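Local structure of TetR-family transcriptional regulator (Streptomyces coelicolor, 2G7L) at residues D185-E188 against A189-P192; V216-N219 against G220-T224. The protein probably acts as a DNA-binding transcriptional regulator of the TetR family, working as a dimer with an N-terminal helix-turn-helix domain and a C-terminal regulatory domain. All blocks are in the same frame, centred on the assembly; numbering follows the deposited sequence.

Interaction 1: residues D185-E188 against A189-P192; sequences DADE and ATHP
Ala186 lays its methyl obliquely against the imidazole of His191, CB standing 3.8 Å from His191 ND1 and 3.9 Å from His191 CB. What brings them together is an alpha-turn in the loop between helices 178-185 and 192-197: His191 N donates to Asp187 O at 2.8 Å, arriving nearly in line with the carbonyl (C=O...N 169°). The same oxygen takes a second hydrogen bond from Thr190 OG1, also 2.8 Å but from the flank, with a C=O...O angle of 114° and the hydroxyl tilted out of the carbonyl plane. Thr190 N adds a weak third. The first torsion of Thr190 (chi1 33°) is displaced from staggered, which swings OG1 toward Asp187 O and leaves it close, 2.9 Å, to Asp187 CB; the two side chains point the same way. His191 is the N-cap residue of helix 192-197 and packs on Glu129 of the second subunit, while its NE2 makes a weak hydrogen bond to Glu122 of that subunit. Buried ND1 has no hydrogen-bond partner in the model. Across the turn, Pro192 CB rests 3.5 Å from Glu188 O.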
loop_
_atom_site.group_PDB
_atom_site.type_symbol
_atom_site.label_atom_id
_atom_site.label_comp_id
_atom_site.label_asym_id
_atom_site.label_seq_id
_atom_site.Cartn_x
_atom_site.Cartn_y
_atom_site.Cartn_z
ATOM N N ASP A 185 -10.855 15.772 -16.655
ATOM C CA ASP A 185 -10.573 17.078 -17.281
ATOM C C ASP A 185 -9.387 17.077 -18.229
ATOM O O ASP A 185 -9.216 18.058 -18.986
ATOM C CB ASP A 185 -10.220 18.150 -16.234
ATOM C CG ASP A 185 -11.390 18.562 -15.395
ATOM O OD1 ASP A 185 -12.538 18.581 -15.910
ATOM O OD2 ASP A 185 -11.153 18.895 -14.210
ATOM N N ALA A 186 -8.526 16.049 -18.128
ATOM C CA ALA A 186 -7.442 15.851 -19.098
ATOM C C ALA A 186 -8.031 16.006 -20.502
ATOM O O ALA A 186 -9.142 15.536 -20.784
ATOM C CB ALA A 186 -6.769 14.483 -18.936
ATOM N N ASP A 187 -7.287 16.698 -21.359
ATOM C CA ASP A 187 -7.741 16.998 -22.716
ATOM C C ASP A 187 -7.391 15.854 -23.639
ATOM O O ASP A 187 -6.220 15.495 -23.755
ATOM C CB ASP A 187 -7.146 18.340 -23.233
ATOM C CG ASP A 187 -7.744 19.582 -22.519
ATOM O OD1 ASP A 187 -8.993 19.773 -22.523
ATOM O OD2 ASP A 187 -6.957 20.378 -21.951
ATOM N N GLU A 188 -8.426 15.303 -24.288
ATOM C CA GLU A 188 -8.297 14.312 -25.366
ATOM C C GLU A 188 -7.093 14.581 -26.272
ATOM O O GLU A 188 -6.369 13.664 -26.654
ATOM C CB GLU A 188 -9.642 14.175 -26.129
ATOM C CG GLU A 188 -9.602 14.134 -27.696
ATOM C CD GLU A 188 -9.409 12.738 -28.320
ATOM O OE1 GLU A 188 -8.249 12.253 -28.377
ATOM O OE2 GLU A 188 -10.412 12.145 -28.799
ATOM N N ALA A 189 -6.846 15.857 -26.548
ATOM C CA ALA A 189 -5.764 16.301 -27.427
ATOM C C ALA A 189 -4.377 15.963 -26.874
ATOM O O ALA A 189 -3.521 15.381 -27.585
ATOM C CB ALA A 189 -5.893 17.812 -27.662
ATOM N N THR A 190 -4.193 16.312 -25.599
ATOM C CA THR A 190 -2.908 16.265 -24.831
ATOM C C THR A 190 -2.641 14.934 -24.069
ATOM O O THR A 190 -1.496 14.595 -23.730
ATOM C CB THR A 190 -2.967 17.378 -23.765
ATOM O OG1 THR A 190 -4.338 17.526 -23.337
ATOM C CG2 THR A 190 -2.519 18.716 -24.350
ATOM N N HIS A 191 -3.722 14.214 -23.792
ATOM C CA HIS A 191 -3.702 12.964 -23.032
ATOM C C HIS A 191 -4.676 11.970 -23.680
ATOM O O HIS A 191 -5.719 11.661 -23.093
ATOM C CB HIS A 191 -4.161 13.235 -21.596
ATOM C CG HIS A 191 -3.203 14.054 -20.796
ATOM N ND1 HIS A 191 -3.406 15.385 -20.541
ATOM C CD2 HIS A 191 -2.040 13.726 -20.173
ATOM C CE1 HIS A 191 -2.401 15.852 -19.814
ATOM N NE2 HIS A 191 -1.559 14.865 -19.570
ATOM N N PRO A 192 -4.372 11.513 -24.924
ATOM C CA PRO A 192 -5.328 10.669 -25.638
ATOM C C PRO A 192 -5.488 9.250 -24.979
ATOM O O PRO A 192 -6.583 8.715 -24.943
ATOM C CB PRO A 192 -4.711 10.575 -27.034
ATOM C CG PRO A 192 -3.205 10.677 -26.754
ATOM C CD PRO A 192 -3.140 11.731 -25.711
#

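Interaction 2: residues V216-N219 against G220-T224; sequences VLVN and GITRT
Arg223 turns one face of its guanidinium toward Asn219 CA, which lies 4.2 Å from the plane and is displaced toward the rim. At the terminal end of the group, NH1 lies 3.9 Å from Asn219 CB. A chi1 of 84° places Arg223 CG between its backbone N and carbonyl carbon, and bends at chi2 and chi3 fold the chain back along the helix. The Arg223 N to Asn219 O bond is weak and carries little weight, because that oxygen is placed doubtfully. The other flat group, the Asn219 amide, looks outward: OD1 accepts from Arg90, and ND2 donates to Thr224 OG1 of the second subunit. Residues 216-223 form the last turns of helix 206-223, where the i to i+4 bonds of Ile221 and Thr222 run nearly straight: Ile221 N meets Leu217 O at 2.6 Å with an N-H...O angle of 166°. In TetR-family proteins such a C-terminal helix commonly contributes to a four-helix bundle between subunits; consistent with this, Val216 and Ile221 pack on Ile221 and Val216 of the second subunit. Leu217, Val218 and Ile221 also touch Leu152 of helix 142-161. Val218 O is gripped twice by Thr222, through N at 2.9 Å and through OG1, likewise 2.9 Å; a chi1 of 55° folds the hydroxyl back over the helix. Ile221 CG1, beside its backbone N, brings the chain alongside Leu217, with CD1 4.3 Å from Leu217 CB. Just past the helix end, Thr224 OG1 donates to Gly220 O at 2.7 Å and accepts from Asn219 ND2 of the second subunit.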
loop_
_atom_site.group_PDB
_atom_site.type_symbol
_atom_site.label_atom_id
_atom_site.label_comp_id
_atom_site.label_asym_id
_atom_site.label_seq_id
_atom_site.Cartn_x
_atom_site.Cartn_y
_atom_site.Cartn_z
ATOM N N VAL A 216 -6.629 -11.220 -10.740
ATOM C CA VAL A 216 -5.408 -10.814 -11.436
ATOM C C VAL A 216 -4.210 -11.402 -10.744
ATOM O O VAL A 216 -3.260 -11.928 -11.372
ATOM C CB VAL A 216 -5.282 -9.209 -11.455
ATOM C CG1 VAL A 216 -3.965 -8.769 -11.922
ATOM C CG2 VAL A 216 -6.374 -8.626 -12.232
ATOM N N LEU A 217 -4.217 -11.279 -9.408
ATOM C CA LEU A 217 -3.044 -11.704 -8.659
ATOM C C LEU A 217 -2.937 -13.207 -8.658
ATOM O O LEU A 217 -1.847 -13.763 -8.871
ATOM C CB LEU A 217 -3.144 -11.157 -7.206
ATOM C CG LEU A 217 -2.657 -9.688 -7.150
ATOM C CD1 LEU A 217 -3.149 -9.089 -5.902
ATOM C CD2 LEU A 217 -1.096 -9.703 -7.140
ATOM N N VAL A 218 -4.040 -13.887 -8.388
ATOM C CA VAL A 218 -3.968 -15.422 -8.384
ATOM C C VAL A 218 -3.506 -15.997 -9.737
ATOM O O VAL A 218 -2.505 -16.792 -9.869
ATOM C CB VAL A 218 -5.330 -16.011 -7.872
ATOM C CG1 VAL A 218 -5.296 -17.506 -7.906
ATOM C CG2 VAL A 218 -5.507 -15.576 -6.373
ATOM N N ASN A 219 -4.136 -15.478 -10.787
ATOM C CA ASN A 219 -3.723 -15.828 -12.172
ATOM C C ASN A 219 -2.278 -15.520 -12.401
ATOM O O ASN A 219 -1.495 -16.349 -12.869
ATOM C CB ASN A 219 -4.580 -15.067 -13.145
ATOM C CG ASN A 219 -5.934 -15.640 -13.212
ATOM O OD1 ASN A 219 -6.122 -16.767 -12.745
ATOM N ND2 ASN A 219 -6.922 -14.889 -13.747
ATOM N N GLY A 220 -1.844 -14.329 -12.021
ATOM C CA GLY A 220 -0.395 -14.090 -12.208
ATOM C C GLY A 220 0.531 -14.875 -11.329
ATOM O O GLY A 220 1.611 -15.275 -11.734
ATOM N N ILE A 221 0.178 -14.984 -10.049
ATOM C CA ILE A 221 1.047 -15.736 -9.118
ATOM C C ILE A 221 1.254 -17.192 -9.609
ATOM O O ILE A 221 2.399 -17.692 -9.695
ATOM C CB ILE A 221 0.481 -15.733 -7.687
ATOM C CG1 ILE A 221 0.612 -14.328 -7.047
ATOM C CG2 ILE A 221 1.169 -16.857 -6.798
ATOM C CD1 ILE A 221 -0.382 -14.127 -5.904
ATOM N N THR A 222 0.154 -17.847 -9.978
ATOM C CA THR A 222 0.247 -19.280 -10.361
ATOM C C THR A 222 1.033 -19.467 -11.651
ATOM O O THR A 222 1.675 -20.508 -11.825
ATOM C CB THR A 222 -1.103 -19.959 -10.464
ATOM O OG1 THR A 222 -1.948 -19.238 -11.379
ATOM C CG2 THR A 222 -1.797 -20.009 -9.085
ATOM N N ARG A 223 1.084 -18.431 -12.509
ATOM C CA ARG A 223 1.747 -18.602 -13.770
ATOM C C ARG A 223 3.105 -17.997 -13.954
ATOM O O ARG A 223 3.767 -18.254 -14.955
ATOM C CB ARG A 223 0.806 -18.347 -14.923
ATOM C CG ARG A 223 0.628 -16.987 -15.334
ATOM C CD ARG A 223 -0.867 -16.775 -15.624
ATOM N NE ARG A 223 -1.633 -18.022 -15.689
ATOM C CZ ARG A 223 -2.916 -18.111 -16.063
ATOM N NH1 ARG A 223 -3.610 -17.033 -16.422
ATOM N NH2 ARG A 223 -3.522 -19.303 -16.071
ATOM N N THR A 224 3.595 -17.296 -12.943
ATOM C CA THR A 224 4.875 -16.589 -13.085
ATOM C C THR A 224 5.930 -17.166 -12.176
ATOM O O THR A 224 5.834 -17.032 -10.986
ATOM C CB THR A 224 4.729 -15.056 -12.745
ATOM O OG1 THR A 224 3.605 -14.481 -13.425
ATOM C CG2 THR A 224 5.965 -14.320 -13.097
#

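Both contacts are local, lie in the C-terminal family region and reach the second subunit, yet they occupy different settings. The centre of interaction 1, a surface loop, lies about 35 Å from the centre of the chain; that of interaction 2, largely buried on helix 206-223, about 19 Å. Their centres are 33 Å apart, with nearest atoms about 22 Å apart, and they share no elements. A threonine hydroxyl joins a main-chain NH on a single carbonyl in each: the two donors come from successive residues in the turn, but from one residue in the helix. Across subunits, interaction 1 offers a weak histidine-glutamate bond and packing on a second glutamate, whereas interaction 2 combines reciprocal asparagine-threonine bonds with aliphatic packing.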